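Local coordinates for protein endoglucanase (Fervidobacterium pennivorans DSM 9078, PDB 6KDD) that probably hydrolyses beta-glucosidic bonds of cellulose-type glucans as a TIM-barrel glycoside hydrolase of family 5, at residues A29-F34 and R59-W64; R83-V88 and A127-D132; V98-H103 and E121-I126. All coordinates share one frame; numbering follows the deposited sequence.

Interaction 1: residues A29-F34 and R59-W64; sequences ALEAPF and RIPIRW
Arg63 grips the carbonyl oxygen of Glu31 side-on with two nitrogens: NE lies 2.8 Å and NH2 3.1 Å from Glu31 O. Its own CG stands anti to the Arg63 backbone N (chi1 -166°), and a bend at chi3 (-73°) swings the guanidinium round to this oxygen, which lies nearly in its plane; His104 ND1 adds a further bond to it. Pro33, whose flat amide has no N-H to satisfy, lies over the guanidinium, with its N 3.6 Å above the centre of that face. A third bond, Arg63 N to Leu30 O at 3.1 Å, ties the backbones together. An alanine in place of Arg63 would probably cost Glu31 O two donors and leave the proline uncovered, so that the turn could shift. Glu31 itself bends at chi2 (-75°), curling its carboxylate back to Ala29 N (2.9 Å from OE1) and Asn28 N, while its CB packs 3.5 Å from Pro61 CB. Water 1 links Leu30 N to Pro61 O. The contact thus joins the type I turn of the loop after strand 22-25 to the residues that directly follow strand 57-60, with Ile62 reaching on to helix 78-93 and strand 97-101.

Interaction 2: residues R83-V88 and A127-D132; sequences RVKHVV and AKFFKD. With NI (nickel (II) ion), chain C.
Lys85 NZ is held by two groups, a salt bridge to Asp89 OD2 and a hydrogen bond to Tyr133 OH, while the aliphatic part of the same side chain lies against Phe129. This is helix-to-helix packing on the outside of a TIM barrel, where helix 78-93 meets the C-terminal end of helix 112-129. Lysine suits the border: its extended methylenes run across the edge of the Phe129 ring, CD 3.7 Å from Phe129 CZ, and carry the ammonium on to its polar partners. The two phenylalanines work as a pair. Phe130, the first residue to leave the helical conformation, turns a face to the edge of its neighbour's ring, Phe129 CD1 standing 3.5 Å above the plane of the Phe130 ring, over its centre. Its tip then meets the facing helix by its rim, CZ 4.0 Å from Lys85 CA. Val84 and Val88, one turn apart, each offer CG1 to this tip, 4.2 Å from Phe130 CZ and CE1 respectively. Valine's short branched side chain puts a methyl at the ring tip without reaching past it. Inward, Phe130 continues onto Ile100, Leu137 and Phe139 of the barrel strands. His86 lies away from this packing; its NE2 is bonded to Asp44 OD1, and ND1 binds a nickel ion at 2.1 Å, which also carries water 2 at 2.5 Å.

Interaction 3: residues V98-H103 and E121-I126; sequences VIINTH and EIWRQI
Trp123 meets Ile100 and Asn101 along the far rim of its indole: CH2 lies 3.8 Å from Ile100 O, close to the ring plane, and CZ2 packs near the carbonyl carbon of Asn101. Thr102 slides past the five-membered ring in the opposite direction. Its OG1 comes within 3.3 Å of Trp123 NE1, but the angle is too poor for a hydrogen bond; the indole N-H is given instead to Ile141 O, just past the end of strand 137-140. That bond probably holds the broad ring in its rotation, and the ring also leans on Phe139. Apolar contacts complete the first shell. Ile100 has CG1 between its backbone N and carbonyl carbon (chi1 56°), which sends CD1 out toward the helix, where it packs 3.8 Å from Ile126 CG2. Ile126 serves twice, since its CD1 lies 3.8 Å above one face of the Trp123 indole, toward the rim. Ile122, one turn earlier, lays CG2 against Thr102 OG1. Isoleucine suits these places because its two branches can touch two partners, as Ile126 does with Ile100 and Trp123, and a threonine is slim enough to sit beside the flat indole.

Farther out, other side chains of the helix make their own polar bonds. Arg124 binds Glu121 side-on, NE to OE1 and NH2 to OE2, both at 2.7 Å, across the helix surface. Gln125 NE2 returns to Glu121 O at 3.1 Å, from the face of that carbonyl opposite the helical Gln125 N, and its amide also pairs with Tyr74 O and Ile76 N, tying the helix to a preceding loop. Strand and helix run roughly antiparallel (146°), their axes 11.4 Å apart, as in a beta-alpha unit of the barrel. Strand 97-101 lies between strands 57-60 and 137-140, and Trp64 wedges against Thr102, Ile122 and Ile126 from the loop after strand 57-60.

Overall arrangement
All three contacts belong to one region of the eight-stranded barrel. Along the chain, interaction 1 closes before interaction 2 opens, and interaction 3 falls within the span that interaction 2 brackets. Their centres are about 14 Å (1 and 2), 11 Å (1 and 3) and 9 Å (2 and 3) apart. Interactions 2 and 3 share helix 112-129, while interactions 1 and 3 use neighbouring strands, 57-60 and 97-101, joined by the probable hydrogen bond Ile60 N to Ile99 O of 2.7 Å. Val84 touches Ile62 and Trp64, and Val88 touches Ile100, so that the packing is continuous from the outer helices to the C-terminal strand ends, where TIM-barrel enzymes carry their active sites.

Interaction 1: residues A29-F34 and R59-W64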
loop_
_atom_site.group_PDB
_atom_site.type_symbol
_atom_site.label_atom_id
_atom_site.label_comp_id
_atom_site.label_asym_id
_atom_site.label_seq_id
_atom_site.Cartn_x
_atom_site.Cartn_y
_atom_site.Cartn_z
ATOM N N ALA A 29 0.068 -8.236 -9.330
ATOM C CA ALA A 29 1.185 -8.232 -10.259
ATOM C C ALA A 29 2.406 -8.833 -9.550
ATOM O O ALA A 29 2.516 -10.075 -9.463
ATOM C CB ALA A 29 1.387 -6.806 -10.780
ATOM N N LEU A 30 3.267 -7.988 -8.934
ATOM C CA LEU A 30 4.560 -8.502 -8.477
ATOM C C LEU A 30 4.466 -9.095 -7.076
ATOM O O LEU A 30 5.457 -9.677 -6.621
ATOM C CB LEU A 30 5.662 -7.414 -8.479
ATOM C CG LEU A 30 6.163 -6.995 -9.881
ATOM C CD1 LEU A 30 6.961 -5.715 -9.775
ATOM C CD2 LEU A 30 7.064 -8.104 -10.446
ATOM N N GLU A 31 3.294 -8.991 -6.412
ATOM C CA GLU A 31 3.131 -9.577 -5.083
ATOM C C GLU A 31 2.495 -10.972 -5.166
ATOM O O GLU A 31 2.229 -11.599 -4.125
ATOM C CB GLU A 31 2.347 -8.610 -4.171
ATOM C CG GLU A 31 0.813 -8.632 -4.354
ATOM C CD GLU A 31 0.197 -7.966 -5.579
ATOM O OE1 GLU A 31 0.914 -7.788 -6.605
ATOM O OE2 GLU A 31 -1.014 -7.587 -5.499
ATOM N N ALA A 32 2.246 -11.441 -6.395
ATOM C CA ALA A 32 1.789 -12.814 -6.628
ATOM C C ALA A 32 3.012 -13.721 -6.495
ATOM O O ALA A 32 4.135 -13.213 -6.381
ATOM C CB ALA A 32 1.208 -12.907 -8.018
ATOM N N PRO A 33 2.898 -15.074 -6.470
ATOM C CA PRO A 33 4.096 -15.922 -6.340
ATOM C C PRO A 33 5.065 -15.706 -7.503
ATOM O O PRO A 33 6.278 -15.820 -7.323
ATOM C CB PRO A 33 3.500 -17.365 -6.308
ATOM C CG PRO A 33 2.111 -17.152 -5.738
ATOM C CD PRO A 33 1.651 -15.875 -6.450
ATOM N N PHE A 34 4.539 -15.337 -8.675
ATOM C CA PHE A 34 5.372 -14.782 -9.741
ATOM C C PHE A 34 4.522 -13.793 -10.519
ATOM O O PHE A 34 3.289 -13.884 -10.512
ATOM C CB PHE A 34 5.914 -15.878 -10.695
ATOM C CG PHE A 34 4.849 -16.776 -11.299
ATOM C CD1 PHE A 34 4.177 -16.414 -12.465
ATOM C CD2 PHE A 34 4.542 -18.007 -10.720
ATOM C CE1 PHE A 34 3.210 -17.230 -13.022
ATOM C CE2 PHE A 34 3.552 -18.818 -11.279
ATOM C CZ PHE A 34 2.911 -18.450 -12.437
ATOM N N ARG A 59 1.980 2.742 -5.980
ATOM C CA ARG A 59 2.501 1.874 -4.941
ATOM C C ARG A 59 2.605 0.484 -5.559
ATOM O O ARG A 59 1.697 0.026 -6.270
ATOM C CB ARG A 59 1.553 1.825 -3.730
ATOM C CG ARG A 59 1.992 0.797 -2.682
ATOM C CD ARG A 59 1.194 0.972 -1.393
ATOM N NE ARG A 59 1.522 0.020 -0.310
ATOM C CZ ARG A 59 0.850 -1.080 0.038
ATOM N NH1 ARG A 59 -0.174 -1.501 -0.687
ATOM N NH2 ARG A 59 1.220 -1.780 1.122
ATOM N N ILE A 60 3.760 -0.145 -5.365
ATOM C CA ILE A 60 4.089 -1.372 -6.084
ATOM C C ILE A 60 4.299 -2.478 -5.062
ATOM O O ILE A 60 5.376 -2.600 -4.488
ATOM C CB ILE A 60 5.346 -1.225 -6.964
ATOM C CG1 ILE A 60 5.310 0.023 -7.865
ATOM C CG2 ILE A 60 5.588 -2.513 -7.801
ATOM C CD1 ILE A 60 4.282 -0.104 -8.955
ATOM N N PRO A 61 3.281 -3.310 -4.806
ATOM C CA PRO A 61 3.460 -4.496 -3.973
ATOM C C PRO A 61 4.408 -5.503 -4.599
ATOM O O PRO A 61 4.299 -5.833 -5.796
ATOM C CB PRO A 61 2.069 -5.140 -3.967
ATOM C CG PRO A 61 1.127 -3.933 -4.237
ATOM C CD PRO A 61 1.900 -3.095 -5.240
ATOM N N ILE A 62 5.313 -6.057 -3.764
ATOM C CA ILE A 62 6.341 -6.934 -4.305
ATOM C C ILE A 62 6.629 -8.035 -3.271
ATOM O O ILE A 62 7.040 -7.729 -2.145
ATOM C CB ILE A 62 7.643 -6.132 -4.556
ATOM C CG1 ILE A 62 7.501 -5.017 -5.602
ATOM C CG2 ILE A 62 8.784 -7.056 -4.976
ATOM C CD1 ILE A 62 8.774 -4.164 -5.628
ATOM N N ARG A 63 6.542 -9.269 -3.763
ATOM C CA ARG A 63 6.770 -10.483 -2.975
ATOM C C ARG A 63 8.230 -10.917 -3.149
ATOM O O ARG A 63 8.529 -11.919 -3.798
ATOM C CB ARG A 63 5.824 -11.598 -3.417
ATOM C CG ARG A 63 5.806 -12.746 -2.409
ATOM C CD ARG A 63 5.133 -13.941 -3.000
ATOM N NE ARG A 63 3.686 -13.720 -3.073
ATOM C CZ ARG A 63 2.757 -14.624 -2.783
ATOM N NH1 ARG A 63 3.124 -15.818 -2.339
ATOM N NH2 ARG A 63 1.472 -14.334 -2.946
ATOM N N TRP A 64 9.127 -10.150 -2.528
ATOM C CA TRP A 64 10.552 -10.409 -2.698
ATOM C C TRP A 64 10.886 -11.802 -2.148
ATOM O O TRP A 64 11.715 -12.515 -2.717
ATOM C CB TRP A 64 11.347 -9.375 -1.912
ATOM C CG TRP A 64 11.261 -7.967 -2.405
ATOM C CD1 TRP A 64 10.468 -6.975 -1.907
ATOM C CD2 TRP A 64 12.052 -7.393 -3.453
ATOM N NE1 TRP A 64 10.714 -5.811 -2.584
ATOM C CE2 TRP A 64 11.679 -6.036 -3.534
ATOM C CE3 TRP A 64 13.040 -7.898 -4.308
ATOM C CZ2 TRP A 64 12.252 -5.146 -4.448
ATOM C CZ3 TRP A 64 13.621 -7.020 -5.208
ATOM C CH2 TRP A 64 13.230 -5.667 -5.264
HETATM O O HOH W 1 2.998 -5.252 -8.047
#

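Interaction 2: residues R83-V88 and A127-D132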
loop_
_atom_site.group_PDB
_atom_site.type_symbol
_atom_site.label_atom_id
_atom_site.label_comp_id
_atom_site.label_asym_id
_atom_site.label_seq_id
_atom_site.Cartn_x
_atom_site.Cartn_y
_atom_site.Cartn_z
ATOM N N ARG A 83 14.086 -6.808 -12.972
ATOM C CA ARG A 83 12.678 -6.559 -13.268
ATOM C C ARG A 83 12.092 -5.449 -12.382
ATOM O O ARG A 83 11.386 -4.580 -12.903
ATOM C CB ARG A 83 11.835 -7.841 -13.170
ATOM C CG ARG A 83 10.349 -7.568 -13.341
ATOM C CD ARG A 83 10.057 -7.122 -14.753
ATOM N NE ARG A 83 8.622 -6.956 -14.910
ATOM C CZ ARG A 83 8.021 -6.080 -15.734
ATOM N NH1 ARG A 83 8.732 -5.268 -16.505
ATOM N NH2 ARG A 83 6.703 -5.968 -15.711
ATOM N N VAL A 84 12.306 -5.489 -11.066
ATOM C CA VAL A 84 11.765 -4.435 -10.223
ATOM C C VAL A 84 12.434 -3.109 -10.631
ATOM O O VAL A 84 11.771 -2.097 -10.719
ATOM C CB VAL A 84 11.932 -4.742 -8.717
ATOM C CG1 VAL A 84 11.596 -3.561 -7.826
ATOM C CG2 VAL A 84 11.198 -6.028 -8.290
ATOM N N LYS A 85 13.748 -3.118 -10.910
ATOM C CA LYS A 85 14.400 -1.869 -11.346
ATOM C C LYS A 85 13.725 -1.279 -12.583
ATOM O O LYS A 85 13.515 -0.048 -12.673
ATOM C CB LYS A 85 15.900 -2.083 -11.590
ATOM C CG LYS A 85 16.666 -0.829 -12.035
ATOM C CD LYS A 85 18.135 -1.128 -12.194
ATOM C CE LYS A 85 18.997 -0.107 -12.919
ATOM N NZ LYS A 85 18.351 1.196 -13.159
ATOM N N HIS A 86 13.411 -2.135 -13.578
ATOM C CA HIS A 86 12.731 -1.679 -14.789
ATOM C C HIS A 86 11.412 -0.960 -14.495
ATOM O O HIS A 86 11.097 0.099 -15.075
ATOM C CB HIS A 86 12.611 -2.814 -15.837
ATOM C CG HIS A 86 11.930 -2.394 -17.086
ATOM N ND1 HIS A 86 12.616 -1.974 -18.210
ATOM C CD2 HIS A 86 10.619 -2.238 -17.368
ATOM C CE1 HIS A 86 11.773 -1.672 -19.167
ATOM N NE2 HIS A 86 10.539 -1.791 -18.672
ATOM N N VAL A 87 10.583 -1.600 -13.649
ATOM C CA VAL A 87 9.286 -1.061 -13.284
ATOM C C VAL A 87 9.450 0.276 -12.571
ATOM O O VAL A 87 8.760 1.259 -12.898
ATOM C CB VAL A 87 8.513 -2.078 -12.402
ATOM C CG1 VAL A 87 7.224 -1.484 -11.828
ATOM C CG2 VAL A 87 8.248 -3.372 -13.197
ATOM N N VAL A 88 10.285 0.286 -11.527
ATOM C CA VAL A 88 10.544 1.517 -10.788
ATOM C C VAL A 88 10.998 2.623 -11.755
ATOM O O VAL A 88 10.514 3.756 -11.682
ATOM C CB VAL A 88 11.591 1.259 -9.688
ATOM C CG1 VAL A 88 12.185 2.562 -9.193
ATOM C CG2 VAL A 88 10.991 0.472 -8.537
ATOM N N ALA A 127 17.738 -1.774 -0.165
ATOM C CA ALA A 127 18.194 -0.454 0.235
ATOM C C ALA A 127 19.533 -0.151 -0.434
ATOM O O ALA A 127 19.740 0.972 -0.903
ATOM C CB ALA A 127 18.261 -0.352 1.749
ATOM N N LYS A 128 20.388 -1.173 -0.536
ATOM C CA LYS A 128 21.699 -0.996 -1.147
ATOM C C LYS A 128 21.547 -0.783 -2.648
ATOM O O LYS A 128 22.135 0.138 -3.202
ATOM C CB LYS A 128 22.589 -2.218 -0.915
ATOM C CG LYS A 128 23.383 -2.153 0.384
ATOM C CD LYS A 128 24.425 -3.239 0.537
ATOM C CE LYS A 128 25.159 -3.151 1.856
ATOM N NZ LYS A 128 25.452 -4.503 2.385
ATOM N N PHE A 129 20.748 -1.646 -3.285
ATOM C CA PHE A 129 20.474 -1.549 -4.705
ATOM C C PHE A 129 19.927 -0.178 -5.112
ATOM O O PHE A 129 20.365 0.351 -6.136
ATOM C CB PHE A 129 19.547 -2.698 -5.122
ATOM C CG PHE A 129 19.418 -2.862 -6.614
ATOM C CD1 PHE A 129 18.463 -2.142 -7.326
ATOM C CD2 PHE A 129 20.237 -3.752 -7.299
ATOM C CE1 PHE A 129 18.354 -2.306 -8.700
ATOM C CE2 PHE A 129 20.119 -3.917 -8.670
ATOM C CZ PHE A 129 19.166 -3.204 -9.365
ATOM N N PHE A 130 18.982 0.398 -4.328
ATOM C CA PHE A 130 18.331 1.639 -4.720
ATOM C C PHE A 130 18.914 2.871 -4.005
ATOM O O PHE A 130 18.303 3.932 -3.999
ATOM C CB PHE A 130 16.794 1.544 -4.556
ATOM C CG PHE A 130 16.143 0.637 -5.569
ATOM C CD1 PHE A 130 15.930 1.059 -6.883
ATOM C CD2 PHE A 130 15.702 -0.634 -5.211
ATOM C CE1 PHE A 130 15.346 0.215 -7.834
ATOM C CE2 PHE A 130 15.104 -1.468 -6.157
ATOM C CZ PHE A 130 14.923 -1.049 -7.465
ATOM N N LYS A 131 20.113 2.777 -3.430
ATOM C CA LYS A 131 20.494 3.826 -2.499
ATOM C C LYS A 131 20.644 5.158 -3.229
ATOM O O LYS A 131 20.360 6.212 -2.667
ATOM C CB LYS A 131 21.753 3.424 -1.720
ATOM C CG LYS A 131 23.007 3.230 -2.557
ATOM C CD LYS A 131 24.261 2.940 -1.710
ATOM C CE LYS A 131 25.221 4.111 -1.665
ATOM N NZ LYS A 131 24.959 4.995 -0.505
ATOM N N ASP A 132 21.054 5.097 -4.501
ATOM C CA ASP A 132 21.425 6.298 -5.245
ATOM C C ASP A 132 20.219 6.871 -5.991
ATOM O O ASP A 132 20.337 7.889 -6.670
ATOM C CB ASP A 132 22.664 6.029 -6.116
ATOM C CG ASP A 132 23.905 5.889 -5.242
ATOM O OD1 ASP A 132 24.097 6.779 -4.419
ATOM O OD2 ASP A 132 24.589 4.831 -5.302
HETATM NI NI NI C . 14.734 -1.722 -18.434
HETATM O O HOH W 2 14.924 -2.522 -20.850
#

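Interaction 3: residues V98-H103 and E121-I126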
loop_
_atom_site.group_PDB
_atom_site.type_symbol
_atom_site.label_atom_id
_atom_site.label_comp_id
_atom_site.label_asym_id
_atom_site.label_seq_id
_atom_site.Cartn_x
_atom_site.Cartn_y
_atom_site.Cartn_z
ATOM N N VAL A 98 7.115 6.882 -6.314
ATOM C CA VAL A 98 7.044 5.421 -6.329
ATOM C C VAL A 98 7.269 4.888 -4.919
ATOM O O VAL A 98 8.247 5.236 -4.262
ATOM C CB VAL A 98 8.045 4.758 -7.296
ATOM C CG1 VAL A 98 7.845 3.239 -7.302
ATOM C CG2 VAL A 98 7.952 5.298 -8.693
ATOM N N ILE A 99 6.388 3.994 -4.490
ATOM C CA ILE A 99 6.557 3.300 -3.234
ATOM C C ILE A 99 6.717 1.818 -3.554
ATOM O O ILE A 99 5.844 1.215 -4.208
ATOM C CB ILE A 99 5.344 3.508 -2.311
ATOM C CG1 ILE A 99 5.175 4.981 -1.956
ATOM C CG2 ILE A 99 5.520 2.593 -1.087
ATOM C CD1 ILE A 99 3.747 5.427 -1.677
ATOM N N ILE A 100 7.832 1.256 -3.079
ATOM C CA ILE A 100 8.041 -0.184 -3.163
ATOM C C ILE A 100 8.006 -0.761 -1.745
ATOM O O ILE A 100 8.529 -0.170 -0.788
ATOM C CB ILE A 100 9.357 -0.545 -3.888
ATOM C CG1 ILE A 100 10.583 0.115 -3.237
ATOM C CG2 ILE A 100 9.264 -0.189 -5.374
ATOM C CD1 ILE A 100 11.904 -0.494 -3.717
ATOM N N ASN A 101 7.417 -1.952 -1.636
ATOM C CA ASN A 101 7.315 -2.581 -0.333
ATOM C C ASN A 101 7.861 -4.008 -0.389
ATOM O O ASN A 101 8.393 -4.466 -1.411
ATOM C CB ASN A 101 5.868 -2.537 0.181
ATOM C CG ASN A 101 4.972 -3.528 -0.530
ATOM O OD1 ASN A 101 5.439 -4.458 -1.198
ATOM N ND2 ASN A 101 3.669 -3.336 -0.380
ATOM N N THR A 102 7.682 -4.721 0.741
ATOM C CA THR A 102 7.656 -6.169 0.745
ATOM C C THR A 102 6.218 -6.580 1.112
ATOM O O THR A 102 5.595 -5.945 1.955
ATOM C CB THR A 102 8.703 -6.742 1.725
ATOM O OG1 THR A 102 9.984 -6.347 1.228
ATOM C CG2 THR A 102 8.646 -8.252 1.857
ATOM N N HIS A 103 5.708 -7.630 0.473
ATOM C CA HIS A 103 4.293 -7.958 0.531
ATOM C C HIS A 103 4.133 -9.472 0.449
ATOM O O HIS A 103 4.840 -10.127 -0.318
ATOM C CB HIS A 103 3.665 -7.314 -0.732
ATOM C CG HIS A 103 2.236 -6.880 -0.671
ATOM N ND1 HIS A 103 1.172 -7.785 -0.719
ATOM C CD2 HIS A 103 1.681 -5.654 -0.733
ATOM C CE1 HIS A 103 0.023 -7.122 -0.798
ATOM N NE2 HIS A 103 0.310 -5.820 -0.791
ATOM N N GLU A 121 17.326 -8.747 5.926
ATOM C CA GLU A 121 18.321 -8.940 4.882
ATOM C C GLU A 121 17.768 -8.575 3.507
ATOM O O GLU A 121 18.506 -8.086 2.643
ATOM C CB GLU A 121 18.833 -10.383 4.875
ATOM C CG GLU A 121 19.817 -10.676 6.016
ATOM C CD GLU A 121 20.921 -9.646 6.229
ATOM O OE1 GLU A 121 21.594 -9.265 5.241
ATOM O OE2 GLU A 121 21.082 -9.181 7.367
ATOM N N ILE A 122 16.469 -8.846 3.299
ATOM C CA ILE A 122 15.822 -8.425 2.065
ATOM C C ILE A 122 15.986 -6.925 1.947
ATOM O O ILE A 122 16.453 -6.426 0.917
ATOM C CB ILE A 122 14.340 -8.899 2.005
ATOM C CG1 ILE A 122 14.299 -10.398 1.716
ATOM C CG2 ILE A 122 13.576 -8.134 0.919
ATOM C CD1 ILE A 122 12.920 -11.074 1.882
ATOM N N TRP A 123 15.618 -6.211 3.002
ATOM C CA TRP A 123 15.692 -4.772 2.999
ATOM C C TRP A 123 17.134 -4.273 2.899
ATOM O O TRP A 123 17.352 -3.193 2.363
ATOM C CB TRP A 123 14.899 -4.164 4.153
ATOM C CG TRP A 123 13.486 -3.989 3.681
ATOM C CD1 TRP A 123 12.356 -4.665 4.067
ATOM C CD2 TRP A 123 13.102 -3.122 2.604
ATOM N NE1 TRP A 123 11.274 -4.207 3.351
ATOM C CE2 TRP A 123 11.702 -3.248 2.461
ATOM C CE3 TRP A 123 13.805 -2.198 1.808
ATOM C CZ2 TRP A 123 11.017 -2.555 1.462
ATOM C CZ3 TRP A 123 13.115 -1.467 0.868
ATOM C CH2 TRP A 123 11.742 -1.669 0.682
ATOM N N ARG A 124 18.107 -5.052 3.409
ATOM C CA ARG A 124 19.491 -4.592 3.334
ATOM C C ARG A 124 19.861 -4.494 1.852
ATOM O O ARG A 124 20.441 -3.493 1.415
ATOM C CB ARG A 124 20.448 -5.541 4.078
ATOM C CG ARG A 124 21.917 -5.112 4.006
ATOM C CD ARG A 124 22.895 -6.218 4.429
ATOM N NE ARG A 124 22.527 -6.800 5.728
ATOM C CZ ARG A 124 22.698 -6.217 6.919
ATOM N NH1 ARG A 124 23.258 -5.026 7.027
ATOM N NH2 ARG A 124 22.308 -6.831 8.025
ATOM N N GLN A 125 19.458 -5.512 1.093
ATOM C CA GLN A 125 19.777 -5.626 -0.314
ATOM C C GLN A 125 19.045 -4.571 -1.136
ATOM O O GLN A 125 19.622 -3.986 -2.060
ATOM C CB GLN A 125 19.431 -7.016 -0.811
ATOM C CG GLN A 125 20.415 -8.059 -0.294
ATOM C CD GLN A 125 19.842 -9.393 -0.668
ATOM O OE1 GLN A 125 20.032 -9.872 -1.772
ATOM N NE2 GLN A 125 19.079 -9.981 0.247
ATOM N N ILE A 126 17.758 -4.362 -0.833
ATOM C CA ILE A 126 16.971 -3.472 -1.677
ATOM C C ILE A 126 17.524 -2.080 -1.440
ATOM O O ILE A 126 17.684 -1.287 -2.373
ATOM C CB ILE A 126 15.469 -3.530 -1.318
ATOM C CG1 ILE A 126 14.882 -4.916 -1.553
ATOM C CG2 ILE A 126 14.680 -2.450 -2.072
ATOM C CD1 ILE A 126 13.532 -5.127 -0.838
#